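Local atomic coordinates of acidocalcisomal pyrophosphatase (Trypanosoma cruzi, PDB entry 5CUV), a protein that probably hydrolyses inorganic pyrophosphate to orthophosphate with magnesium as cofactor, as other members of the soluble inorganic pyrophosphatase family do. Residues Ala81-Ala86 and Cys104-Arg109; Thr170-Glu175 and Tyr181-Tyr186; Arg342-Ile347 and Pro351-Gly356. All blocks are in the same frame, centred on the assembly; numbering follows the deposited sequence.

Interaction 1: residues Ala81-Ala86 and Cys104-Arg109; sequences ARMFSA and CKYLGR
A Met-aromatic contact between M83 and Y106, widened by an apolar touch on L107, joins helix 73-87 to the C-terminal end of helix 97-106 in the N-terminal helical region. Short helices linked by loops, with a small antiparallel pair of strands 95-96 and 129-130, are consistent with an EF-hand-like arrangement, although no metal is involved here. The contact is small, 119 Å² summed over both sides, and the nearest CA atoms, those of M83 and L107, stay 9.4 Å apart: side chains alone span the gap between the two segments. M83 is a selenomethionine, so selenium stands where sulfur would be. SE of M83 lies 5.0 Å from the centroid of the Y106 ring and 89° off the ring normal, which places it at the edge and not over a face. The nearest ring atom is CE2 of Y106, 3.7 Å from SE of M83. CG of M83 stands anti to the backbone N (chi1 -177°), and the chain then bends at both following torsions, which turns SE to the ring and CE on to L107. The M83 side chain runs roughly perpendicular to that of Y106. The hydroxyl of Y106 is hydrogen-bonded to the carbonyl of T38; F87 also meets the Y106 ring, with the two planes steeply inclined. Just beyond the helix, G108 takes positive phi (101°) in a Schellman motif that closes the helix, with R109 N bonding back to C104 O. P179, S180 and G256 of a second subunit pack on M83, Y106 and L107 respectively, putting the contact at a subunit interface. The M83 and L107 side chains lie antiparallel, with CE of M83 4.2 Å from CD2 of L107.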
loop_
_atom_site.group_PDB
_atom_site.type_symbol
_atom_site.label_atom_id
_atom_site.label_comp_id
_atom_site.label_asym_id
_atom_site.label_seq_id
_atom_site.Cartn_x
_atom_site.Cartn_y
_atom_site.Cartn_z
ATOM N N ALA A 81 31.244 15.659 -39.728
ATOM C CA ALA A 81 32.523 15.287 -40.344
ATOM C C ALA A 81 33.035 13.967 -39.744
ATOM O O ALA A 81 33.550 13.109 -40.458
ATOM C CB ALA A 81 33.552 16.397 -40.115
ATOM N N ARG A 82 32.897 13.801 -38.434
ATOM C CA ARG A 82 33.325 12.555 -37.796
ATOM C C ARG A 82 32.407 11.451 -38.251
ATOM O O ARG A 82 32.801 10.321 -38.294
ATOM C CB ARG A 82 33.300 12.620 -36.253
ATOM C CG ARG A 82 34.088 13.795 -35.622
ATOM C CD ARG A 82 34.489 13.490 -34.196
ATOM N NE ARG A 82 33.347 13.199 -33.320
ATOM C CZ ARG A 82 33.040 13.929 -32.251
ATOM N NH1 ARG A 82 33.785 14.980 -31.920
ATOM N NH2 ARG A 82 31.986 13.635 -31.512
HETATM N N MSE A 83 31.176 11.769 -38.602
HETATM C CA MSE A 83 30.262 10.731 -39.045
HETATM C C MSE A 83 30.673 10.294 -40.421
HETATM O O MSE A 83 30.567 9.096 -40.765
HETATM C CB MSE A 83 28.827 11.256 -39.063
HETATM C CG MSE A 83 27.798 10.205 -39.448
HETATM SE SE MSE A 83 27.613 8.775 -38.182
HETATM C CE MSE A 83 26.616 9.742 -36.814
ATOM N N PHE A 84 31.156 11.277 -41.195
ATOM C CA PHE A 84 31.591 11.073 -42.579
ATOM C C PHE A 84 32.765 10.163 -42.676
ATOM O O PHE A 84 32.828 9.307 -43.549
ATOM C CB PHE A 84 32.008 12.366 -43.216
ATOM C CG PHE A 84 32.287 12.245 -44.671
ATOM C CD1 PHE A 84 31.250 12.339 -45.594
ATOM C CD2 PHE A 84 33.590 12.050 -45.127
ATOM C CE1 PHE A 84 31.504 12.247 -46.954
ATOM C CE2 PHE A 84 33.861 11.951 -46.485
ATOM C CZ PHE A 84 32.806 12.053 -47.402
ATOM N N SER A 85 33.712 10.377 -41.776
ATOM C CA SER A 85 34.928 9.574 -41.757
ATOM C C SER A 85 34.579 8.162 -41.291
ATOM O O SER A 85 35.159 7.178 -41.745
ATOM C CB SER A 85 35.956 10.243 -40.850
ATOM O OG SER A 85 37.156 9.506 -40.785
ATOM N N ALA A 86 33.602 8.053 -40.404
ATOM C CA ALA A 86 33.216 6.731 -39.941
ATOM C C ALA A 86 32.838 5.915 -41.168
ATOM O O ALA A 86 33.362 4.826 -41.376
ATOM C CB ALA A 86 32.021 6.802 -38.971
ATOM N N CYS A 104 22.856 9.200 -45.432
ATOM C CA CYS A 104 21.708 10.071 -45.265
ATOM C C CYS A 104 20.528 9.398 -44.602
ATOM O O CYS A 104 19.865 9.998 -43.752
ATOM C CB CYS A 104 21.256 10.614 -46.609
ATOM S SG CYS A 104 22.168 12.055 -47.151
ATOM N N LYS A 105 20.266 8.148 -44.995
ATOM C CA LYS A 105 19.153 7.404 -44.442
ATOM C C LYS A 105 19.522 7.043 -43.033
ATOM O O LYS A 105 18.672 6.779 -42.177
ATOM C CB LYS A 105 18.843 6.164 -45.288
ATOM C CG LYS A 105 18.129 6.526 -46.624
ATOM C CD LYS A 105 17.609 5.301 -47.416
ATOM C CE LYS A 105 17.310 5.655 -48.910
ATOM N NZ LYS A 105 16.921 4.473 -49.768
ATOM N N TYR A 106 20.803 7.057 -42.753
ATOM C CA TYR A 106 21.178 6.733 -41.414
ATOM C C TYR A 106 20.928 7.950 -40.539
ATOM O O TYR A 106 20.535 7.787 -39.408
ATOM C CB TYR A 106 22.632 6.342 -41.379
ATOM C CG TYR A 106 23.164 5.971 -40.031
ATOM C CD1 TYR A 106 22.655 4.874 -39.321
ATOM C CD2 TYR A 106 24.266 6.644 -39.514
ATOM C CE1 TYR A 106 23.263 4.451 -38.126
ATOM C CE2 TYR A 106 24.876 6.253 -38.331
ATOM C CZ TYR A 106 24.381 5.155 -37.640
ATOM O OH TYR A 106 25.031 4.798 -36.493
ATOM N N LEU A 107 21.132 9.160 -41.065
ATOM C CA LEU A 107 20.953 10.371 -40.278
ATOM C C LEU A 107 19.527 10.779 -40.109
ATOM O O LEU A 107 19.243 11.822 -39.500
ATOM C CB LEU A 107 21.707 11.524 -40.875
ATOM C CG LEU A 107 23.192 11.272 -40.711
ATOM C CD1 LEU A 107 23.954 12.307 -41.520
ATOM C CD2 LEU A 107 23.575 11.270 -39.240
ATOM N N GLY A 108 18.633 9.958 -40.653
ATOM C CA GLY A 108 17.216 10.220 -40.544
ATOM C C GLY A 108 16.507 10.828 -41.736
ATOM O O GLY A 108 15.283 11.023 -41.670
ATOM N N ARG A 109 17.217 11.122 -42.828
ATOM C CA ARG A 109 16.547 11.736 -43.980
ATOM C C ARG A 109 15.779 10.779 -44.921
ATOM O O ARG A 109 16.199 9.656 -45.206
ATOM C CB ARG A 109 17.558 12.574 -44.755
ATOM C CG ARG A 109 16.940 13.437 -45.823
ATOM C CD ARG A 109 17.958 14.385 -46.416
ATOM N NE ARG A 109 18.551 15.242 -45.405
ATOM C CZ ARG A 109 19.099 16.409 -45.694
ATOM N NH1 ARG A 109 19.103 16.807 -46.953
ATOM N NH2 ARG A 109 19.626 17.174 -44.739
#

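Interaction 2: residues Thr170-Glu175 and Tyr181-Tyr186; sequences TRETGE and YRVLYY
The carbonyl O of R171 receives the shortest well-formed bond between strands 166-173 and 182-189, from L184 N at 2.7 Å with an N-H...O angle of 165°, and CA of V183 adds a CH...O contact to the same oxygen. In return, R171 N donates to L184 O at 2.9 Å. This makes R171 and L184 a hydrogen-bonded pair of the antiparallel hairpin that the two strands form; T173 and R182 make the next one. That second pair is uneven: R182 N reaches T173 O at 3.1 Å, whereas the return bond from T173 N is weak. T170 with Y185 and E172 with V183 are the non-hydrogen-bonded pairs, and CG2 of T170 touches CE2 of the Y185 ring.

R171 makes a cation-pi contact with Y186. CZ of R171 is 4.3 Å from the centroid of the Y186 ring and 14° off its normal, and the outstretched side chain carries NH1 over the ring centre. The guanidinium and ring planes are 56° apart, so the group dips one nitrogen toward the face instead of lying flat on it. NH2 of R171 forms a salt bridge with E195. Near the turn, CG of Y181 stands anti to the backbone N, which carries its hydroxyl to OE2 of E172, near the plane of the ring; their separation is too short to be taken at face value. Held between the carboxylate of E195 and the face of Y186, the R171 guanidinium probably has its charge partly offset on this largely exposed strand.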
loop_
_atom_site.group_PDB
_atom_site.type_symbol
_atom_site.label_atom_id
_atom_site.label_comp_id
_atom_site.label_asym_id
_atom_site.label_seq_id
_atom_site.Cartn_x
_atom_site.Cartn_y
_atom_site.Cartn_z
ATOM N N THR A 170 -23.789 -11.782 -11.861
ATOM C CA THR A 170 -24.355 -12.759 -10.955
ATOM C C THR A 170 -25.727 -12.249 -10.463
ATOM O O THR A 170 -25.960 -11.052 -10.360
ATOM C CB THR A 170 -23.460 -12.980 -9.760
ATOM O OG1 THR A 170 -23.270 -11.735 -9.087
ATOM C CG2 THR A 170 -22.146 -13.526 -10.177
ATOM N N ARG A 171 -26.660 -13.144 -10.191
ATOM C CA ARG A 171 -27.948 -12.688 -9.687
ATOM C C ARG A 171 -28.389 -13.672 -8.687
ATOM O O ARG A 171 -28.245 -14.856 -8.893
ATOM C CB ARG A 171 -29.010 -12.648 -10.755
ATOM C CG ARG A 171 -28.742 -11.696 -11.831
ATOM C CD ARG A 171 -30.047 -11.353 -12.544
ATOM N NE ARG A 171 -29.753 -10.464 -13.663
ATOM C CZ ARG A 171 -29.593 -10.872 -14.922
ATOM N NH1 ARG A 171 -29.718 -12.164 -15.239
ATOM N NH2 ARG A 171 -29.269 -9.990 -15.862
ATOM N N GLU A 172 -28.885 -13.191 -7.575
ATOM C CA GLU A 172 -29.403 -14.091 -6.563
ATOM C C GLU A 172 -30.889 -14.290 -6.873
ATOM O O GLU A 172 -31.485 -13.507 -7.600
ATOM C CB GLU A 172 -29.258 -13.474 -5.175
ATOM C CG GLU A 172 -27.833 -13.130 -4.809
ATOM C CD GLU A 172 -27.722 -12.630 -3.368
ATOM O OE1 GLU A 172 -27.155 -11.541 -3.217
ATOM O OE2 GLU A 172 -28.182 -13.291 -2.390
ATOM N N THR A 173 -31.476 -15.347 -6.343
ATOM C CA THR A 173 -32.889 -15.604 -6.530
ATOM C C THR A 173 -33.198 -16.492 -5.369
ATOM O O THR A 173 -32.314 -17.148 -4.844
ATOM C CB THR A 173 -33.215 -16.416 -7.796
ATOM O OG1 THR A 173 -32.877 -17.790 -7.564
ATOM C CG2 THR A 173 -32.454 -15.867 -9.038
ATOM N N GLY A 174 -34.450 -16.530 -4.963
ATOM C CA GLY A 174 -34.806 -17.368 -3.852
ATOM C C GLY A 174 -34.592 -16.603 -2.575
ATOM O O GLY A 174 -34.246 -15.416 -2.577
ATOM N N GLU A 175 -34.780 -17.329 -1.476
ATOM C CA GLU A 175 -34.682 -16.829 -0.119
ATOM C C GLU A 175 -33.436 -17.451 0.501
ATOM O O GLU A 175 -33.240 -18.666 0.443
ATOM C CB GLU A 175 -35.900 -17.308 0.654
ATOM C CG GLU A 175 -36.725 -16.289 1.405
ATOM C CD GLU A 175 -37.703 -16.998 2.401
ATOM O OE1 GLU A 175 -37.293 -17.245 3.583
ATOM O OE2 GLU A 175 -38.860 -17.333 2.000
ATOM N N TYR A 181 -32.658 -20.683 -2.687
ATOM C CA TYR A 181 -31.548 -19.769 -2.869
ATOM C C TYR A 181 -30.548 -20.294 -3.884
ATOM O O TYR A 181 -30.126 -21.450 -3.833
ATOM C CB TYR A 181 -30.836 -19.505 -1.533
ATOM C CG TYR A 181 -29.837 -18.410 -1.641
ATOM C CD1 TYR A 181 -30.239 -17.077 -1.755
ATOM C CD2 TYR A 181 -28.504 -18.703 -1.733
ATOM C CE1 TYR A 181 -29.306 -16.062 -1.973
ATOM C CE2 TYR A 181 -27.559 -17.719 -1.950
ATOM C CZ TYR A 181 -27.960 -16.401 -2.078
ATOM O OH TYR A 181 -26.997 -15.465 -2.367
ATOM N N ARG A 182 -30.178 -19.429 -4.807
ATOM C CA ARG A 182 -29.237 -19.797 -5.822
ATOM C C ARG A 182 -28.597 -18.490 -6.283
ATOM O O ARG A 182 -29.236 -17.426 -6.252
ATOM C CB ARG A 182 -29.963 -20.434 -7.006
ATOM C CG ARG A 182 -30.641 -21.806 -6.797
ATOM C CD ARG A 182 -29.613 -22.874 -6.757
ATOM N NE ARG A 182 -30.135 -24.216 -6.610
ATOM C CZ ARG A 182 -30.905 -24.615 -5.594
ATOM N NH1 ARG A 182 -31.257 -23.763 -4.633
ATOM N NH2 ARG A 182 -31.277 -25.889 -5.513
ATOM N N VAL A 183 -27.331 -18.565 -6.684
ATOM C CA VAL A 183 -26.655 -17.428 -7.212
ATOM C C VAL A 183 -26.432 -17.875 -8.663
ATOM O O VAL A 183 -25.718 -18.831 -8.913
ATOM C CB VAL A 183 -25.310 -17.137 -6.472
ATOM C CG1 VAL A 183 -24.572 -15.920 -7.152
ATOM C CG2 VAL A 183 -25.570 -16.771 -5.039
ATOM N N LEU A 184 -27.063 -17.185 -9.620
ATOM C CA LEU A 184 -26.945 -17.513 -11.063
ATOM C C LEU A 184 -25.878 -16.687 -11.752
ATOM O O LEU A 184 -25.601 -15.578 -11.305
ATOM C CB LEU A 184 -28.273 -17.257 -11.793
ATOM C CG LEU A 184 -29.611 -17.899 -11.349
ATOM C CD1 LEU A 184 -30.320 -18.386 -12.570
ATOM C CD2 LEU A 184 -29.404 -19.041 -10.446
ATOM N N TYR A 185 -25.303 -17.216 -12.843
ATOM C CA TYR A 185 -24.268 -16.517 -13.621
ATOM C C TYR A 185 -24.627 -16.219 -15.082
ATOM O O TYR A 185 -25.265 -16.999 -15.764
ATOM C CB TYR A 185 -22.958 -17.309 -13.572
ATOM C CG TYR A 185 -22.349 -17.412 -12.171
ATOM C CD1 TYR A 185 -22.809 -18.375 -11.271
ATOM C CD2 TYR A 185 -21.340 -16.537 -11.744
ATOM C CE1 TYR A 185 -22.293 -18.466 -9.997
ATOM C CE2 TYR A 185 -20.794 -16.610 -10.442
ATOM C CZ TYR A 185 -21.276 -17.583 -9.567
ATOM O OH TYR A 185 -20.774 -17.735 -8.271
ATOM N N TYR A 186 -24.225 -15.069 -15.573
ATOM C CA TYR A 186 -24.506 -14.720 -16.949
ATOM C C TYR A 186 -23.357 -13.959 -17.543
ATOM O O TYR A 186 -22.586 -13.314 -16.848
ATOM C CB TYR A 186 -25.685 -13.758 -17.051
ATOM C CG TYR A 186 -26.954 -14.212 -16.431
ATOM C CD1 TYR A 186 -27.076 -14.256 -15.054
ATOM C CD2 TYR A 186 -27.997 -14.711 -17.221
ATOM C CE1 TYR A 186 -28.180 -14.798 -14.469
ATOM C CE2 TYR A 186 -29.104 -15.256 -16.652
ATOM C CZ TYR A 186 -29.196 -15.309 -15.271
ATOM O OH TYR A 186 -30.259 -15.942 -14.662
#

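Interaction 3: residues Arg342-Ile347 and Pro351-Gly356; sequences RFLKDI and PKFLPG
Apolar packing centres on F353, whose ring is covered over one face by CB of F343, 4.0 Å from CZ of F353. CD2 of L344 comes in obliquely to the same ring, 3.9 Å from CD2 of F353. The L344 and F353 side chains overlap head to tail, and the other branch of L344 turns to L354, with the CD1 atoms of L344 and L354 4.3 Å apart. For L344, chi1 (-73°) puts CG anti to the carbonyl carbon and chi2 (177°) sets the two methyls, CD2 to F353 and CD1 to L354.

Polar groups frame this patch without crossing it by hydrogen bonds. I347 O lies 3.5 Å from CD of P351, a contact with carbon. In the loop, I347 N donates to OD1 of D346 at 2.7 Å, and that oxygen also receives K388 N, while K388 NZ bonds to K345 O.

Between subunits, the F343 ring stacks on F343 of the fourth subunit, while M302 of the third packs on L354. L344 O is hydrogen-bonded to K314, a residue of the d-malate pocket, and the L344 side chain is about 9 Å from the bound d-malate. What results is a hydrophobic joint at a subunit interface, backed by a loop whose polar backbone groups are met by the D346 carboxylate and two lysines, K314 and K388.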
loop_
_atom_site.group_PDB
_atom_site.type_symbol
_atom_site.label_atom_id
_atom_site.label_comp_id
_atom_site.label_asym_id
_atom_site.label_seq_id
_atom_site.Cartn_x
_atom_site.Cartn_y
_atom_site.Cartn_z
ATOM N N ARG A 342 1.431 -7.880 -4.525
ATOM C CA ARG A 342 2.681 -7.655 -5.232
ATOM C C ARG A 342 3.973 -7.963 -4.475
ATOM O O ARG A 342 5.034 -8.056 -5.082
ATOM C CB ARG A 342 2.688 -6.232 -5.800
ATOM C CG ARG A 342 3.619 -5.233 -5.127
ATOM C CD ARG A 342 4.958 -5.246 -5.829
ATOM N NE ARG A 342 5.753 -4.055 -5.557
ATOM C CZ ARG A 342 5.388 -2.823 -5.901
ATOM N NH1 ARG A 342 4.232 -2.610 -6.528
ATOM N NH2 ARG A 342 6.197 -1.810 -5.633
ATOM N N PHE A 343 3.891 -8.139 -3.161
ATOM C CA PHE A 343 5.039 -8.498 -2.343
ATOM C C PHE A 343 4.994 -9.979 -1.983
ATOM O O PHE A 343 5.971 -10.523 -1.526
ATOM C CB PHE A 343 5.064 -7.675 -1.082
ATOM C CG PHE A 343 5.031 -6.213 -1.341
ATOM C CD1 PHE A 343 6.155 -5.559 -1.817
ATOM C CD2 PHE A 343 3.848 -5.482 -1.144
ATOM C CE1 PHE A 343 6.112 -4.186 -2.101
ATOM C CE2 PHE A 343 3.789 -4.109 -1.427
ATOM C CZ PHE A 343 4.925 -3.457 -1.905
ATOM N N LEU A 344 3.861 -10.642 -2.185
ATOM C CA LEU A 344 3.798 -12.070 -1.922
ATOM C C LEU A 344 4.230 -12.841 -3.175
ATOM O O LEU A 344 3.406 -13.125 -4.047
ATOM C CB LEU A 344 2.388 -12.454 -1.570
ATOM C CG LEU A 344 1.951 -11.995 -0.197
ATOM C CD1 LEU A 344 0.499 -12.369 0.040
ATOM C CD2 LEU A 344 2.835 -12.662 0.834
ATOM N N LYS A 345 5.508 -13.209 -3.274
ATOM C CA LYS A 345 5.964 -13.917 -4.469
ATOM C C LYS A 345 5.762 -15.433 -4.418
ATOM O O LYS A 345 5.426 -16.039 -5.435
ATOM C CB LYS A 345 7.432 -13.592 -4.768
ATOM C CG LYS A 345 7.852 -12.106 -4.716
ATOM C CD LYS A 345 7.402 -11.342 -5.925
ATOM C CE LYS A 345 7.536 -9.814 -5.760
ATOM N NZ LYS A 345 8.948 -9.265 -5.691
ATOM N N ASP A 346 5.974 -16.079 -3.278
ATOM C CA ASP A 346 5.735 -17.529 -3.225
ATOM C C ASP A 346 5.196 -17.780 -1.846
ATOM O O ASP A 346 5.026 -16.817 -1.098
ATOM C CB ASP A 346 7.026 -18.353 -3.406
ATOM C CG ASP A 346 6.780 -19.721 -4.064
ATOM O OD1 ASP A 346 5.728 -20.328 -3.829
ATOM O OD2 ASP A 346 7.646 -20.195 -4.834
ATOM N N ILE A 347 4.992 -19.066 -1.509
ATOM C CA ILE A 347 4.433 -19.483 -0.237
ATOM C C ILE A 347 5.308 -19.124 0.977
ATOM O O ILE A 347 4.783 -19.000 2.078
ATOM C CB ILE A 347 4.097 -21.002 -0.243
ATOM C CG1 ILE A 347 3.119 -21.356 0.888
ATOM C CG2 ILE A 347 5.326 -21.825 0.037
ATOM C CD1 ILE A 347 1.773 -20.746 0.777
ATOM N N PRO A 351 4.469 -16.204 5.680
ATOM C CA PRO A 351 4.746 -16.058 7.113
ATOM C C PRO A 351 5.451 -14.741 7.364
ATOM O O PRO A 351 5.572 -14.317 8.494
ATOM C CB PRO A 351 5.666 -17.246 7.433
ATOM C CG PRO A 351 5.357 -18.225 6.361
ATOM C CD PRO A 351 5.245 -17.324 5.125
ATOM N N LYS A 352 5.929 -14.095 6.312
ATOM C CA LYS A 352 6.603 -12.789 6.466
ATOM C C LYS A 352 5.673 -11.563 6.511
ATOM O O LYS A 352 5.989 -10.578 7.146
ATOM C CB LYS A 352 7.622 -12.564 5.357
ATOM C CG LYS A 352 8.616 -13.713 5.199
ATOM C CD LYS A 352 9.489 -13.376 3.988
ATOM C CE LYS A 352 10.685 -14.305 3.839
ATOM N NZ LYS A 352 11.821 -13.441 3.304
ATOM N N PHE A 353 4.533 -11.615 5.841
ATOM C CA PHE A 353 3.632 -10.493 5.872
ATOM C C PHE A 353 2.328 -10.896 6.616
ATOM O O PHE A 353 1.645 -10.074 7.244
ATOM C CB PHE A 353 3.359 -10.064 4.455
ATOM C CG PHE A 353 4.599 -9.629 3.699
ATOM C CD1 PHE A 353 5.065 -8.309 3.778
ATOM C CD2 PHE A 353 5.305 -10.535 2.911
ATOM C CE1 PHE A 353 6.230 -7.902 3.071
ATOM C CE2 PHE A 353 6.462 -10.141 2.207
ATOM C CZ PHE A 353 6.924 -8.826 2.286
ATOM N N LEU A 354 1.987 -12.173 6.577
ATOM C CA LEU A 354 0.798 -12.605 7.256
ATOM C C LEU A 354 1.223 -13.679 8.282
ATOM O O LEU A 354 0.805 -14.810 8.233
ATOM C CB LEU A 354 -0.218 -13.097 6.210
ATOM C CG LEU A 354 -0.563 -11.915 5.244
ATOM C CD1 LEU A 354 -1.212 -12.347 3.976
ATOM C CD2 LEU A 354 -1.494 -10.963 5.912
ATOM N N PRO A 355 2.084 -13.315 9.236
ATOM C CA PRO A 355 2.475 -14.346 10.192
ATOM C C PRO A 355 1.231 -14.937 10.785
ATOM O O PRO A 355 0.246 -14.199 10.961
ATOM C CB PRO A 355 3.279 -13.578 11.232
ATOM C CG PRO A 355 2.783 -12.159 11.147
ATOM C CD PRO A 355 2.566 -11.978 9.633
ATOM N N GLY A 356 1.270 -16.242 11.084
ATOM C CA GLY A 356 0.148 -16.923 11.677
ATOM C C GLY A 356 -0.879 -17.438 10.675
ATOM O O GLY A 356 -1.661 -18.379 10.956
#

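In the fold
Along the chain the three contacts follow in series, none enclosing or crossing another. Interaction 1 closes a segment of 17 residues within the N-terminal helical region, interaction 2 closes the hairpin loop 174-181, and interaction 3 closes a short connection, 348-350, that leads into helix 350-353 in the pyrophosphatase part of the chain. Within one chain, interactions 1 and 2 are far apart, their centres 70 Å from each other on opposite sides of the chain's centre; interactions 2 and 3 are 35 Å apart between centres. The assembly brings the first two together differently: P179 and S180 of a second subunit, in the turn between 170-175 and 181-186, pack on interaction 1.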